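Local coordinates for PKS_KS domain-containing protein (Photorhabdus luminescens subsp. laumondii, PDB 6SMO) that probably catalyses beta-ketoacyl-ACP synthesis, the condensation step of acyl-chain elongation, and holds a polyketone chain in its pocket, at residues B[25-30]-B[269-274]; B[200-205]-B[284-289]; B[234-239]-B[256-261]; B[364-369]-B[393-398]. One frame throughout, in Å; residues are numbered along the deposited sequence.

The four contacts illustrate how a thiolase-type ketosynthase ties distant pieces of one chain into a scaffold and a pocket. Contacts 1 and 2, with centres about 8 Å apart, share the mixed sheet: strand 29-37 lies between 263-271 and 284-293, and helix 193-206 packs on it. Contacts 3 and 4, with centres about 13 Å apart, lie on the other side of the chain's centre and meet where 256-261 bonds to the backbone of His-369, beside the bound polyketone. Centres of contacts 1 and 3 are about 40 Å apart. Along the chain, contacts 1 and 2 interlock, contact 3 falls within the span of each, and contact 4 follows them all.

Contact 1: B[25-30]-B[269-274]; sequences QPRRVV and LESYEH
The ring of Tyr-272 sets its CZ over one face of the Arg-28 guanidinium, the two side chains lying side by side. Their planes are 53° apart, so this is no flat stack; Arg-28 CZ lies 4.4 Å from the centroid of the Tyr-272 ring, 29° off its normal, an off-centre cation-pi pair. Arg-28 NH2 comes in obliquely near CE2, the guanidinium turned ringward by a bend at chi3 (-77°). Val-30 CG1 approaches the same ring obliquely, 3.8 Å from Tyr-272 CD1. The backbones beneath belong to strands 29-37 and 263-271, antiparallel neighbours in the mixed sheet of the thiolase fold. Val-30 and Glu-270 form a hydrogen-bonded pair, N to O both ways at 3.0 Å, and Val-29 faces Ser-271 as a non-hydrogen-bonded pair. Ser-271 is the N-cap of helix 272-277, and Tyr-272 N bonds to Arg-28 O at 3.1 Å. Arg-27 brings NH2 to within 2.9 Å of Ser-271 OG, while its salt bridge goes to Asp-211. Within the first helical turn, His-274 ND1 donates in its ring plane to Glu-270 OE1 (2.9 Å), which it meets from above the carboxylate plane; OE2 of the same acid is salt-bridged to Arg-278 and hydrogen-bonded to Thr-32.

Contact 2: B[200-205]-B[284-289]; sequences IAMEHI and AELAGY
Met-202 carries most of this contact, reaching from helix 193-206 of the thiolase fold onto strand 284-293; the axes of segments 200-205 and 284-289 run at 113° to each other, 8.9 Å apart at closest approach. Its CG stands anti to the backbone N (chi1 -172°), sending the thioether toward the strand, where SD comes to 3.5 Å from Leu-286 CD2 and to 3.8 Å from Gly-288 C. A bend at chi3 (72°) turns the methyl along the strand, so that CE meets Tyr-289 CB at 3.9 Å. Glu-203 OE1 approaches the Tyr-289 ring obliquely, 3.8 Å from Tyr-289 CD2. Leu-286 and Tyr-289 both direct their side chains at the helix although they are three residues apart, because Ala-287 and Gly-288 form a classic beta bulge opposite Val-436 and shift the alternation of the strand by one. Further out, Val-29 of the adjacent strand touches Met-202, and Leu-269 packs on Leu-286, extending the apolar layer between sheet and helix. The Tyr-289 ring is fixed by its polar end, which bonds to Asp-196 OD1. The helix begins shortly after Cys-191, which lines the ligand pocket. On another face of it, His-204 NE2 bonds to Tyr-168 OH of the neighbouring ketoacyl-synthase-like subunit.

Contact 3: B[234-239]-B[256-261]; sequences GALSSR and DGFVIA
Asp-256 OD1 is gripped from two faces of its carboxylate plane. Ser-237 OG donates to it at 2.7 Å from the syn side, while Arg-239 NH1 arrives on the opposite face at 2.8 Å, forming a salt bridge. The oxygen lies nearly in the guanidinium plane, but carboxylate and guanidinium are turned 70° against each other, so this is a single-nitrogen grip and not a flat paired one. The second oxygen, OD2, is held by the backbone: Ser-238 N bonds at 3.0 Å from above the carboxylate plane, and Arg-239 N adds a weak bond. Both oxygens of one acid thus bind residues 237-239, and the nearby positive group would be expected to favour the ionised acid. Next to it the backbones join, Phe-258 N bonding to Ala-235 O at 3.0 Å, and Gly-257, without a side chain, lets its CA come within 3.9 Å of Ser-237 CA. The apolar part centres on the Phe-258 ring, which takes Leu-236 CD1 over one face in a CH-pi contact, 3.9 Å from the centroid, and meets Ala-235 CB near CE2. Residues 234-239 leave helix 224-233 through a Schellman motif at Gly-234. Phe-258 then stands edge-to-face with both Phe-230 of that helix and His-369 of the ligand pocket, just before the chain enters strand 263-271.

Contact 4: B[364-369]-B[393-398]; sequences KSMTGH and PTINYQ. With LKZ (3,5,7,9,11-pentakis(oxidanylidene)dodecanal), chain H.
A single weak hydrogen bond, Ile-395 N to Ser-365 OG at 3.3 Å, links two segments that meet through largely buried residues. The pairing belongs to the C-terminal half of the thiolase fold, where the short, weakly bonded helix 364-367 rests against the loop between strands 390-391 and 414-415. The stronger polar partner of the hydroxyl is Ser-362 O, to which OG donates while accepting from the loop. Van der Waals contacts do the rest. Met-366 crosses Ile-395 at about a right angle, with its CG 3.7 Å from Ile-395 CD1, and its terminal methyl CE lies 3.5 Å from Pro-393 O. CG1 of Ile-395 sits between its backbone N and carbonyl carbon (chi1 66°), which lays the branch alongside the Ser-365 carbonyl. Asn-396, at positive phi, carries its amide toward the same region, but its ND2 bonds to Thr-248 O. The helix closes with Gly-368 N bonded to Lys-364 O, and the chain then turns to His-369 of the ligand pocket. Lys-364 CE lies over one face of that imidazole, toward its rim, while its NZ is salt-bridged to Glu-378. Phe-428 N bonds to the polyketone, and His-369 NE2 comes to 2.9 Å from its O19.

Contact 1: B[25-30]-B[269-274]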
loop_
_atom_site.group_PDB
_atom_site.type_symbol
_atom_site.label_atom_id
_atom_site.label_comp_id
_atom_site.label_asym_id
_atom_site.label_seq_id
_atom_site.Cartn_x
_atom_site.Cartn_y
_atom_site.Cartn_z
ATOM N N GLN B 25 -24.094 0.659 19.720
ATOM C CA GLN B 25 -23.413 1.780 18.991
ATOM C C GLN B 25 -22.725 1.264 17.726
ATOM O O GLN B 25 -22.893 1.869 16.669
ATOM C CB GLN B 25 -22.436 2.526 19.903
ATOM C CG GLN B 25 -22.066 3.908 19.377
ATOM C CD GLN B 25 -21.243 4.717 20.350
ATOM O OE1 GLN B 25 -21.325 4.539 21.564
ATOM N NE2 GLN B 25 -20.446 5.630 19.819
ATOM N N PRO B 26 -21.915 0.174 17.765
ATOM C CA PRO B 26 -21.372 -0.409 16.535
ATOM C C PRO B 26 -22.482 -0.850 15.568
ATOM O O PRO B 26 -23.409 -1.510 16.005
ATOM C CB PRO B 26 -20.539 -1.614 17.006
ATOM C CG PRO B 26 -21.020 -1.883 18.417
ATOM C CD PRO B 26 -21.427 -0.530 18.962
ATOM N N ARG B 27 -22.353 -0.476 14.291
ATOM C CA ARG B 27 -23.385 -0.663 13.235
ATOM C C ARG B 27 -22.916 -1.728 12.237
ATOM O O ARG B 27 -21.692 -1.847 12.023
ATOM C CB ARG B 27 -23.655 0.667 12.525
ATOM C CG ARG B 27 -24.164 1.769 13.444
ATOM C CD ARG B 27 -23.956 3.154 12.864
ATOM N NE ARG B 27 -24.924 3.480 11.825
ATOM C CZ ARG B 27 -24.853 4.538 11.018
ATOM N NH1 ARG B 27 -23.845 5.389 11.113
ATOM N NH2 ARG B 27 -25.793 4.737 10.110
ATOM N N ARG B 28 -23.863 -2.467 11.651
ATOM C CA ARG B 28 -23.605 -3.507 10.618
ATOM C C ARG B 28 -23.379 -2.823 9.265
ATOM O O ARG B 28 -24.085 -1.836 8.974
ATOM C CB ARG B 28 -24.764 -4.505 10.550
ATOM C CG ARG B 28 -24.788 -5.504 11.699
ATOM C CD ARG B 28 -25.795 -6.617 11.480
ATOM N NE ARG B 28 -27.163 -6.193 11.747
ATOM C CZ ARG B 28 -28.235 -6.978 11.662
ATOM N NH1 ARG B 28 -28.111 -8.248 11.309
ATOM N NH2 ARG B 28 -29.433 -6.488 11.931
ATOM N N VAL B 29 -22.427 -3.339 8.480
ATOM C CA VAL B 29 -22.042 -2.823 7.131
ATOM C C VAL B 29 -22.590 -3.789 6.074
ATOM O O VAL B 29 -22.433 -5.013 6.261
ATOM C CB VAL B 29 -20.514 -2.661 7.015
ATOM C CG1 VAL B 29 -20.108 -2.026 5.693
ATOM C CG2 VAL B 29 -19.938 -1.873 8.181
ATOM N N VAL B 30 -23.197 -3.256 5.009
ATOM C CA VAL B 30 -23.826 -4.052 3.910
ATOM C C VAL B 30 -23.400 -3.481 2.552
ATOM O O VAL B 30 -23.196 -2.255 2.456
ATOM C CB VAL B 30 -25.361 -4.098 4.045
ATOM C CG1 VAL B 30 -25.793 -5.004 5.187
ATOM C CG2 VAL B 30 -25.971 -2.712 4.195
ATOM N N LEU B 269 -20.371 0.307 -0.015
ATOM C CA LEU B 269 -20.650 -0.105 1.386
ATOM C C LEU B 269 -21.452 1.009 2.067
ATOM O O LEU B 269 -21.128 2.189 1.837
ATOM C CB LEU B 269 -19.331 -0.352 2.130
ATOM C CG LEU B 269 -18.299 -1.222 1.413
ATOM C CD1 LEU B 269 -17.084 -1.446 2.299
ATOM C CD2 LEU B 269 -18.894 -2.555 0.988
ATOM N N GLU B 270 -22.464 0.652 2.862
ATOM C CA GLU B 270 -23.224 1.621 3.695
ATOM C C GLU B 270 -23.844 0.910 4.903
ATOM O O GLU B 270 -23.833 -0.337 4.938
ATOM C CB GLU B 270 -24.274 2.360 2.861
ATOM C CG GLU B 270 -25.249 1.464 2.119
ATOM C CD GLU B 270 -26.274 2.236 1.304
ATOM O OE1 GLU B 270 -27.171 2.853 1.913
ATOM O OE2 GLU B 270 -26.163 2.234 0.062
ATOM N N SER B 271 -24.340 1.700 5.858
ATOM C CA SER B 271 -24.986 1.251 7.120
ATOM C C SER B 271 -26.241 0.433 6.800
ATOM O O SER B 271 -26.899 0.731 5.783
ATOM C CB SER B 271 -25.309 2.432 8.000
ATOM O OG SER B 271 -25.933 2.019 9.206
ATOM N N TYR B 272 -26.552 -0.558 7.642
ATOM C CA TYR B 272 -27.747 -1.437 7.526
ATOM C C TYR B 272 -29.018 -0.594 7.692
ATOM O O TYR B 272 -29.982 -0.813 6.933
ATOM C CB TYR B 272 -27.685 -2.571 8.554
ATOM C CG TYR B 272 -28.772 -3.607 8.414
ATOM C CD1 TYR B 272 -28.906 -4.349 7.251
ATOM C CD2 TYR B 272 -29.662 -3.858 9.446
ATOM C CE1 TYR B 272 -29.900 -5.303 7.111
ATOM C CE2 TYR B 272 -30.661 -4.811 9.324
ATOM C CZ TYR B 272 -30.781 -5.537 8.153
ATOM O OH TYR B 272 -31.763 -6.478 8.026
ATOM N N GLU B 273 -29.007 0.347 8.644
ATOM C CA GLU B 273 -30.142 1.261 8.948
ATOM C C GLU B 273 -30.356 2.226 7.775
ATOM O O GLU B 273 -31.526 2.443 7.402
ATOM C CB GLU B 273 -29.886 2.032 10.245
ATOM C CG GLU B 273 -29.855 1.152 11.485
ATOM C CD GLU B 273 -31.174 0.479 11.829
ATOM O OE1 GLU B 273 -31.164 -0.740 12.093
ATOM O OE2 GLU B 273 -32.209 1.178 11.837
ATOM N N HIS B 274 -29.269 2.775 7.218
ATOM C CA HIS B 274 -29.282 3.760 6.101
ATOM C C HIS B 274 -29.862 3.120 4.834
ATOM O O HIS B 274 -30.614 3.811 4.119
ATOM C CB HIS B 274 -27.875 4.319 5.851
ATOM C CG HIS B 274 -27.845 5.449 4.876
ATOM N ND1 HIS B 274 -27.681 5.250 3.519
ATOM C CD2 HIS B 274 -27.963 6.784 5.052
ATOM C CE1 HIS B 274 -27.696 6.414 2.901
ATOM N NE2 HIS B 274 -27.867 7.371 3.820
#

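Contact 2: B[200-205]-B[284-289]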
loop_
_atom_site.group_PDB
_atom_site.type_symbol
_atom_site.label_atom_id
_atom_site.label_comp_id
_atom_site.label_asym_id
_atom_site.label_seq_id
_atom_site.Cartn_x
_atom_site.Cartn_y
_atom_site.Cartn_z
ATOM N N ILE B 200 -11.000 -0.439 6.047
ATOM C CA ILE B 200 -11.042 0.941 6.618
ATOM C C ILE B 200 -12.421 1.556 6.337
ATOM O O ILE B 200 -12.901 2.324 7.192
ATOM C CB ILE B 200 -9.883 1.814 6.087
ATOM C CG1 ILE B 200 -9.615 3.011 7.006
ATOM C CG2 ILE B 200 -10.121 2.255 4.648
ATOM C CD1 ILE B 200 -8.241 3.616 6.844
ATOM N N ALA B 201 -13.025 1.223 5.190
ATOM C CA ALA B 201 -14.390 1.641 4.786
ATOM C C ALA B 201 -15.423 1.045 5.751
ATOM O O ALA B 201 -16.367 1.768 6.123
ATOM C CB ALA B 201 -14.661 1.216 3.362
ATOM N N MET B 202 -15.244 -0.226 6.129
ATOM C CA MET B 202 -16.104 -0.954 7.104
ATOM C C MET B 202 -16.018 -0.268 8.474
ATOM O O MET B 202 -17.072 -0.117 9.124
ATOM C CB MET B 202 -15.663 -2.416 7.237
ATOM C CG MET B 202 -16.610 -3.273 8.059
ATOM S SD MET B 202 -15.810 -4.760 8.715
ATOM C CE MET B 202 -14.772 -4.040 9.989
ATOM N N GLU B 203 -14.808 0.126 8.890
ATOM C CA GLU B 203 -14.532 0.772 10.203
ATOM C C GLU B 203 -15.234 2.136 10.268
ATOM O O GLU B 203 -15.840 2.429 11.318
ATOM C CB GLU B 203 -13.024 0.901 10.430
ATOM C CG GLU B 203 -12.354 -0.420 10.769
ATOM C CD GLU B 203 -10.836 -0.410 10.693
ATOM O OE1 GLU B 203 -10.247 -1.502 10.553
ATOM O OE2 GLU B 203 -10.246 0.686 10.775
ATOM N N HIS B 204 -15.158 2.928 9.192
ATOM C CA HIS B 204 -15.808 4.264 9.072
ATOM C C HIS B 204 -17.315 4.137 9.325
ATOM O O HIS B 204 -17.851 4.954 10.102
ATOM C CB HIS B 204 -15.524 4.902 7.703
ATOM C CG HIS B 204 -14.206 5.594 7.620
ATOM N ND1 HIS B 204 -13.223 5.208 6.730
ATOM C CD2 HIS B 204 -13.705 6.642 8.308
ATOM C CE1 HIS B 204 -12.172 5.990 6.875
ATOM N NE2 HIS B 204 -12.443 6.878 7.835
ATOM N N ILE B 205 -17.965 3.150 8.700
ATOM C CA ILE B 205 -19.441 2.932 8.775
ATOM C C ILE B 205 -19.794 2.382 10.163
ATOM O O ILE B 205 -20.747 2.904 10.775
ATOM C CB ILE B 205 -19.932 2.003 7.643
ATOM C CG1 ILE B 205 -19.634 2.585 6.258
ATOM C CG2 ILE B 205 -21.415 1.689 7.804
ATOM C CD1 ILE B 205 -19.683 1.569 5.140
ATOM N N ALA B 284 -24.850 -8.490 0.184
ATOM C CA ALA B 284 -24.301 -9.253 1.329
ATOM C C ALA B 284 -23.871 -8.297 2.448
ATOM O O ALA B 284 -23.693 -7.093 2.173
ATOM C CB ALA B 284 -23.147 -10.106 0.864
ATOM N N GLU B 285 -23.717 -8.831 3.664
ATOM C CA GLU B 285 -23.215 -8.106 4.861
ATOM C C GLU B 285 -21.700 -8.312 4.960
ATOM O O GLU B 285 -21.269 -9.482 4.966
ATOM C CB GLU B 285 -23.920 -8.614 6.121
ATOM C CG GLU B 285 -23.601 -7.813 7.372
ATOM C CD GLU B 285 -23.995 -8.487 8.675
ATOM O OE1 GLU B 285 -24.979 -9.256 8.672
ATOM O OE2 GLU B 285 -23.314 -8.246 9.692
ATOM N N LEU B 286 -20.931 -7.220 5.019
ATOM C CA LEU B 286 -19.470 -7.229 5.298
ATOM C C LEU B 286 -19.286 -7.224 6.821
ATOM O O LEU B 286 -19.310 -6.132 7.420
ATOM C CB LEU B 286 -18.818 -6.015 4.622
ATOM C CG LEU B 286 -17.345 -6.174 4.244
ATOM C CD1 LEU B 286 -16.978 -5.252 3.092
ATOM C CD2 LEU B 286 -16.437 -5.918 5.438
ATOM N N ALA B 287 -19.131 -8.412 7.416
ATOM C CA ALA B 287 -19.293 -8.674 8.867
ATOM C C ALA B 287 -18.036 -8.261 9.645
ATOM O O ALA B 287 -18.190 -7.573 10.674
ATOM C CB ALA B 287 -19.622 -10.129 9.093
ATOM N N GLY B 288 -16.850 -8.679 9.190
ATOM C CA GLY B 288 -15.580 -8.458 9.912
ATOM C C GLY B 288 -14.385 -8.317 8.984
ATOM O O GLY B 288 -14.490 -8.718 7.809
ATOM N N TYR B 289 -13.286 -7.774 9.515
ATOM C CA TYR B 289 -11.995 -7.544 8.815
ATOM C C TYR B 289 -10.841 -7.731 9.807
ATOM O O TYR B 289 -11.004 -7.393 10.996
ATOM C CB TYR B 289 -11.964 -6.144 8.196
ATOM C CG TYR B 289 -10.599 -5.670 7.762
ATOM C CD1 TYR B 289 -10.005 -6.156 6.609
ATOM C CD2 TYR B 289 -9.894 -4.735 8.505
ATOM C CE1 TYR B 289 -8.751 -5.728 6.203
ATOM C CE2 TYR B 289 -8.641 -4.293 8.113
ATOM C CZ TYR B 289 -8.066 -4.793 6.958
ATOM O OH TYR B 289 -6.831 -4.366 6.562
#

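Contact 3: B[234-239]-B[256-261]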
loop_
_atom_site.group_PDB
_atom_site.type_symbol
_atom_site.label_atom_id
_atom_site.label_comp_id
_atom_site.label_asym_id
_atom_site.label_seq_id
_atom_site.Cartn_x
_atom_site.Cartn_y
_atom_site.Cartn_z
ATOM N N GLY B 234 10.793 -13.492 -11.122
ATOM C CA GLY B 234 10.461 -14.896 -11.437
ATOM C C GLY B 234 9.160 -15.329 -10.784
ATOM O O GLY B 234 9.067 -16.503 -10.376
ATOM N N ALA B 235 8.189 -14.413 -10.689
ATOM C CA ALA B 235 6.857 -14.631 -10.074
ATOM C C ALA B 235 5.808 -14.920 -11.157
ATOM O O ALA B 235 4.753 -15.489 -10.810
ATOM C CB ALA B 235 6.480 -13.428 -9.245
ATOM N N LEU B 236 6.082 -14.543 -12.412
ATOM C CA LEU B 236 5.176 -14.765 -13.576
ATOM C C LEU B 236 5.351 -16.192 -14.105
ATOM O O LEU B 236 6.459 -16.749 -13.964
ATOM C CB LEU B 236 5.477 -13.734 -14.671
ATOM C CG LEU B 236 4.385 -12.696 -14.930
ATOM C CD1 LEU B 236 4.056 -11.912 -13.670
ATOM C CD2 LEU B 236 4.796 -11.750 -16.048
ATOM N N SER B 237 4.288 -16.751 -14.695
ATOM C CA SER B 237 4.276 -18.069 -15.384
ATOM C C SER B 237 5.170 -17.994 -16.627
ATOM O O SER B 237 4.957 -17.079 -17.447
ATOM C CB SER B 237 2.870 -18.479 -15.745
ATOM O OG SER B 237 2.842 -19.803 -16.255
ATOM N N SER B 238 6.134 -18.915 -16.750
ATOM C CA SER B 238 7.192 -18.906 -17.795
ATOM C C SER B 238 7.316 -20.265 -18.503
ATOM O O SER B 238 8.224 -20.391 -19.349
ATOM C CB SER B 238 8.511 -18.491 -17.194
ATOM O OG SER B 238 8.912 -19.400 -16.181
ATOM N N ARG B 239 6.446 -21.236 -18.198
ATOM C CA ARG B 239 6.503 -22.601 -18.795
ATOM C C ARG B 239 5.889 -22.558 -20.199
ATOM O O ARG B 239 4.902 -21.818 -20.393
ATOM C CB ARG B 239 5.828 -23.638 -17.887
ATOM C CG ARG B 239 4.309 -23.550 -17.805
ATOM C CD ARG B 239 3.740 -24.690 -16.977
ATOM N NE ARG B 239 2.305 -24.874 -17.158
ATOM C CZ ARG B 239 1.351 -24.211 -16.505
ATOM N NH1 ARG B 239 1.658 -23.285 -15.611
ATOM N NH2 ARG B 239 0.079 -24.475 -16.759
ATOM N N ASP B 256 3.364 -22.507 -12.043
ATOM C CA ASP B 256 4.764 -22.003 -11.980
ATOM C C ASP B 256 4.815 -20.469 -11.885
ATOM O O ASP B 256 5.920 -19.920 -12.075
ATOM C CB ASP B 256 5.558 -22.469 -13.205
ATOM C CG ASP B 256 5.052 -21.894 -14.518
ATOM O OD1 ASP B 256 3.819 -21.818 -14.689
ATOM O OD2 ASP B 256 5.894 -21.516 -15.354
ATOM N N GLY B 257 3.694 -19.797 -11.596
ATOM C CA GLY B 257 3.625 -18.324 -11.508
ATOM C C GLY B 257 2.250 -17.782 -11.860
ATOM O O GLY B 257 1.440 -18.544 -12.424
ATOM N N PHE B 258 2.000 -16.504 -11.550
ATOM C CA PHE B 258 0.705 -15.808 -11.781
ATOM C C PHE B 258 0.729 -15.110 -13.147
ATOM O O PHE B 258 1.776 -14.554 -13.527
ATOM C CB PHE B 258 0.387 -14.837 -10.637
ATOM C CG PHE B 258 1.241 -13.595 -10.549
ATOM C CD1 PHE B 258 0.961 -12.480 -11.326
ATOM C CD2 PHE B 258 2.300 -13.523 -9.655
ATOM C CE1 PHE B 258 1.738 -11.334 -11.233
ATOM C CE2 PHE B 258 3.074 -12.376 -9.562
ATOM C CZ PHE B 258 2.792 -11.284 -10.350
ATOM N N VAL B 259 -0.399 -15.160 -13.863
ATOM C CA VAL B 259 -0.651 -14.382 -15.113
ATOM C C VAL B 259 -1.111 -12.980 -14.698
ATOM O O VAL B 259 -2.209 -12.874 -14.121
ATOM C CB VAL B 259 -1.692 -15.073 -16.015
ATOM C CG1 VAL B 259 -2.106 -14.197 -17.189
ATOM C CG2 VAL B 259 -1.200 -16.423 -16.509
ATOM N N ILE B 260 -0.297 -11.953 -14.973
ATOM C CA ILE B 260 -0.594 -10.531 -14.618
ATOM C C ILE B 260 -1.813 -10.067 -15.424
ATOM O O ILE B 260 -1.979 -10.530 -16.570
ATOM C CB ILE B 260 0.632 -9.621 -14.840
ATOM C CG1 ILE B 260 0.464 -8.274 -14.131
ATOM C CG2 ILE B 260 0.933 -9.446 -16.322
ATOM C CD1 ILE B 260 1.760 -7.529 -13.918
ATOM N N ALA B 261 -2.627 -9.186 -14.836
ATOM C CA ALA B 261 -3.899 -8.682 -15.402
ATOM C C ALA B 261 -4.112 -7.223 -14.986
ATOM O O ALA B 261 -3.356 -6.739 -14.126
ATOM C CB ALA B 261 -5.041 -9.554 -14.938
#

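Contact 4: B[364-369]-B[393-398]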
loop_
_atom_site.group_PDB
_atom_site.type_symbol
_atom_site.label_atom_id
_atom_site.label_comp_id
_atom_site.label_asym_id
_atom_site.label_seq_id
_atom_site.Cartn_x
_atom_site.Cartn_y
_atom_site.Cartn_z
ATOM N N LYS B 364 -8.632 -15.825 -10.216
ATOM C CA LYS B 364 -7.389 -15.519 -10.979
ATOM C C LYS B 364 -7.130 -16.589 -12.051
ATOM O O LYS B 364 -6.257 -16.346 -12.906
ATOM C CB LYS B 364 -6.192 -15.403 -10.031
ATOM C CG LYS B 364 -6.234 -14.222 -9.070
ATOM C CD LYS B 364 -4.989 -14.102 -8.216
ATOM C CE LYS B 364 -5.020 -12.935 -7.251
ATOM N NZ LYS B 364 -6.006 -13.135 -6.164
ATOM N N SER B 365 -7.844 -17.720 -12.012
ATOM C CA SER B 365 -7.798 -18.787 -13.048
ATOM C C SER B 365 -8.428 -18.286 -14.356
ATOM O O SER B 365 -8.020 -18.777 -15.428
ATOM C CB SER B 365 -8.472 -20.048 -12.568
ATOM O OG SER B 365 -9.836 -19.811 -12.254
ATOM N N MET B 366 -9.391 -17.362 -14.263
ATOM C CA MET B 366 -10.108 -16.757 -15.419
ATOM C C MET B 366 -9.595 -15.334 -15.676
ATOM O O MET B 366 -9.345 -15.005 -16.852
ATOM C CB MET B 366 -11.617 -16.707 -15.152
ATOM C CG MET B 366 -12.224 -18.069 -14.887
ATOM S SD MET B 366 -14.023 -18.012 -14.706
ATOM C CE MET B 366 -14.185 -18.158 -12.928
ATOM N N THR B 367 -9.453 -14.526 -14.618
ATOM C CA THR B 367 -9.149 -13.069 -14.686
ATOM C C THR B 367 -7.639 -12.817 -14.770
ATOM O O THR B 367 -7.255 -11.785 -15.356
ATOM C CB THR B 367 -9.719 -12.321 -13.473
ATOM O OG1 THR B 367 -9.320 -13.016 -12.291
ATOM C CG2 THR B 367 -11.227 -12.195 -13.511
ATOM N N GLY B 368 -6.819 -13.705 -14.198
ATOM C CA GLY B 368 -5.391 -13.444 -13.934
ATOM C C GLY B 368 -5.236 -12.602 -12.681
ATOM O O GLY B 368 -6.231 -12.473 -11.939
ATOM N N HIS B 369 -4.042 -12.045 -12.470
ATOM C CA HIS B 369 -3.719 -11.283 -11.236
ATOM C C HIS B 369 -3.619 -9.781 -11.516
ATOM O O HIS B 369 -2.684 -9.366 -12.188
ATOM C CB HIS B 369 -2.451 -11.866 -10.594
ATOM C CG HIS B 369 -2.281 -11.529 -9.151
ATOM N ND1 HIS B 369 -3.073 -10.619 -8.511
ATOM C CD2 HIS B 369 -1.394 -11.952 -8.235
ATOM C CE1 HIS B 369 -2.693 -10.504 -7.264
ATOM N NE2 HIS B 369 -1.675 -11.312 -7.071
ATOM N N PRO B 393 -16.226 -21.811 -10.697
ATOM C CA PRO B 393 -15.167 -22.815 -10.591
ATOM C C PRO B 393 -13.752 -22.240 -10.740
ATOM O O PRO B 393 -13.614 -21.140 -11.243
ATOM C CB PRO B 393 -15.482 -23.735 -11.776
ATOM C CG PRO B 393 -16.028 -22.793 -12.832
ATOM C CD PRO B 393 -16.769 -21.717 -12.062
ATOM N N THR B 394 -12.749 -23.000 -10.291
ATOM C CA THR B 394 -11.308 -22.785 -10.591
ATOM C C THR B 394 -10.977 -23.547 -11.878
ATOM O O THR B 394 -10.823 -24.781 -11.802
ATOM C CB THR B 394 -10.417 -23.234 -9.425
ATOM O OG1 THR B 394 -10.972 -22.733 -8.209
ATOM C CG2 THR B 394 -8.986 -22.761 -9.562
ATOM N N ILE B 395 -10.898 -22.848 -13.015
ATOM C CA ILE B 395 -10.694 -23.472 -14.358
ATOM C C ILE B 395 -9.209 -23.814 -14.538
ATOM O O ILE B 395 -8.390 -23.389 -13.697
ATOM C CB ILE B 395 -11.224 -22.574 -15.497
ATOM C CG1 ILE B 395 -10.436 -21.268 -15.639
ATOM C CG2 ILE B 395 -12.713 -22.317 -15.323
ATOM C CD1 ILE B 395 -10.543 -20.637 -17.010
ATOM N N ASN B 396 -8.897 -24.565 -15.600
ATOM C CA ASN B 396 -7.522 -24.983 -15.992
ATOM C C ASN B 396 -6.943 -25.930 -14.933
ATOM O O ASN B 396 -5.702 -25.983 -14.811
ATOM C CB ASN B 396 -6.610 -23.775 -16.222
ATOM C CG ASN B 396 -7.238 -22.716 -17.104
ATOM O OD1 ASN B 396 -8.007 -23.030 -18.010
ATOM N ND2 ASN B 396 -6.914 -21.459 -16.849
ATOM N N TYR B 397 -7.799 -26.662 -14.209
ATOM C CA TYR B 397 -7.388 -27.666 -13.191
ATOM C C TYR B 397 -6.963 -28.950 -13.913
ATOM O O TYR B 397 -7.845 -29.708 -14.370
ATOM C CB TYR B 397 -8.499 -27.927 -12.172
ATOM C CG TYR B 397 -8.035 -28.682 -10.952
ATOM C CD1 TYR B 397 -7.451 -28.019 -9.884
ATOM C CD2 TYR B 397 -8.156 -30.060 -10.869
ATOM C CE1 TYR B 397 -7.012 -28.702 -8.761
ATOM C CE2 TYR B 397 -7.722 -30.758 -9.753
ATOM C CZ TYR B 397 -7.147 -30.077 -8.695
ATOM O OH TYR B 397 -6.718 -30.756 -7.591
ATOM N N GLN B 398 -5.650 -29.170 -14.017
ATOM C CA GLN B 398 -5.031 -30.298 -14.765
ATOM C C GLN B 398 -4.757 -31.444 -13.780
ATOM O O GLN B 398 -5.736 -32.096 -13.363
ATOM C CB GLN B 398 -3.790 -29.796 -15.508
ATOM C CG GLN B 398 -4.105 -28.772 -16.592
ATOM C CD GLN B 398 -2.890 -27.979 -17.007
ATOM O OE1 GLN B 398 -1.813 -28.525 -17.234
ATOM N NE2 GLN B 398 -3.056 -26.669 -17.111
HETATM C C4 LKZ H . 6.539 -3.380 -9.574
HETATM C C5 LKZ H . 6.194 -2.875 -8.196
HETATM C C6 LKZ H . 4.713 -2.861 -7.804
HETATM C C7 LKZ H . 4.480 -3.917 -6.745
HETATM C C8 LKZ H . 3.094 -4.061 -6.105
HETATM C C10 LKZ H . 1.713 -8.937 -4.821
HETATM C C22 LKZ H . 6.743 -2.176 -10.472
HETATM C C11 LKZ H . 0.523 -8.712 -5.718
HETATM O O19 LKZ H . 0.370 -9.316 -6.764
HETATM C C3 LKZ H . 2.190 -7.533 -4.501
HETATM O O23 LKZ H . 2.334 -7.178 -3.344
HETATM C C2 LKZ H . 2.344 -6.558 -5.676
HETATM C C9 LKZ H . 3.133 -5.322 -5.238
HETATM O O20 LKZ H . 3.856 -5.354 -4.262
HETATM O O21 LKZ H . 5.377 -4.675 -6.449
HETATM O O22 LKZ H . 7.074 -2.474 -7.453
HETATM O O24 LKZ H . 7.849 -1.707 -10.695
HETATM C C23 LKZ H . 5.485 -1.588 -11.082
#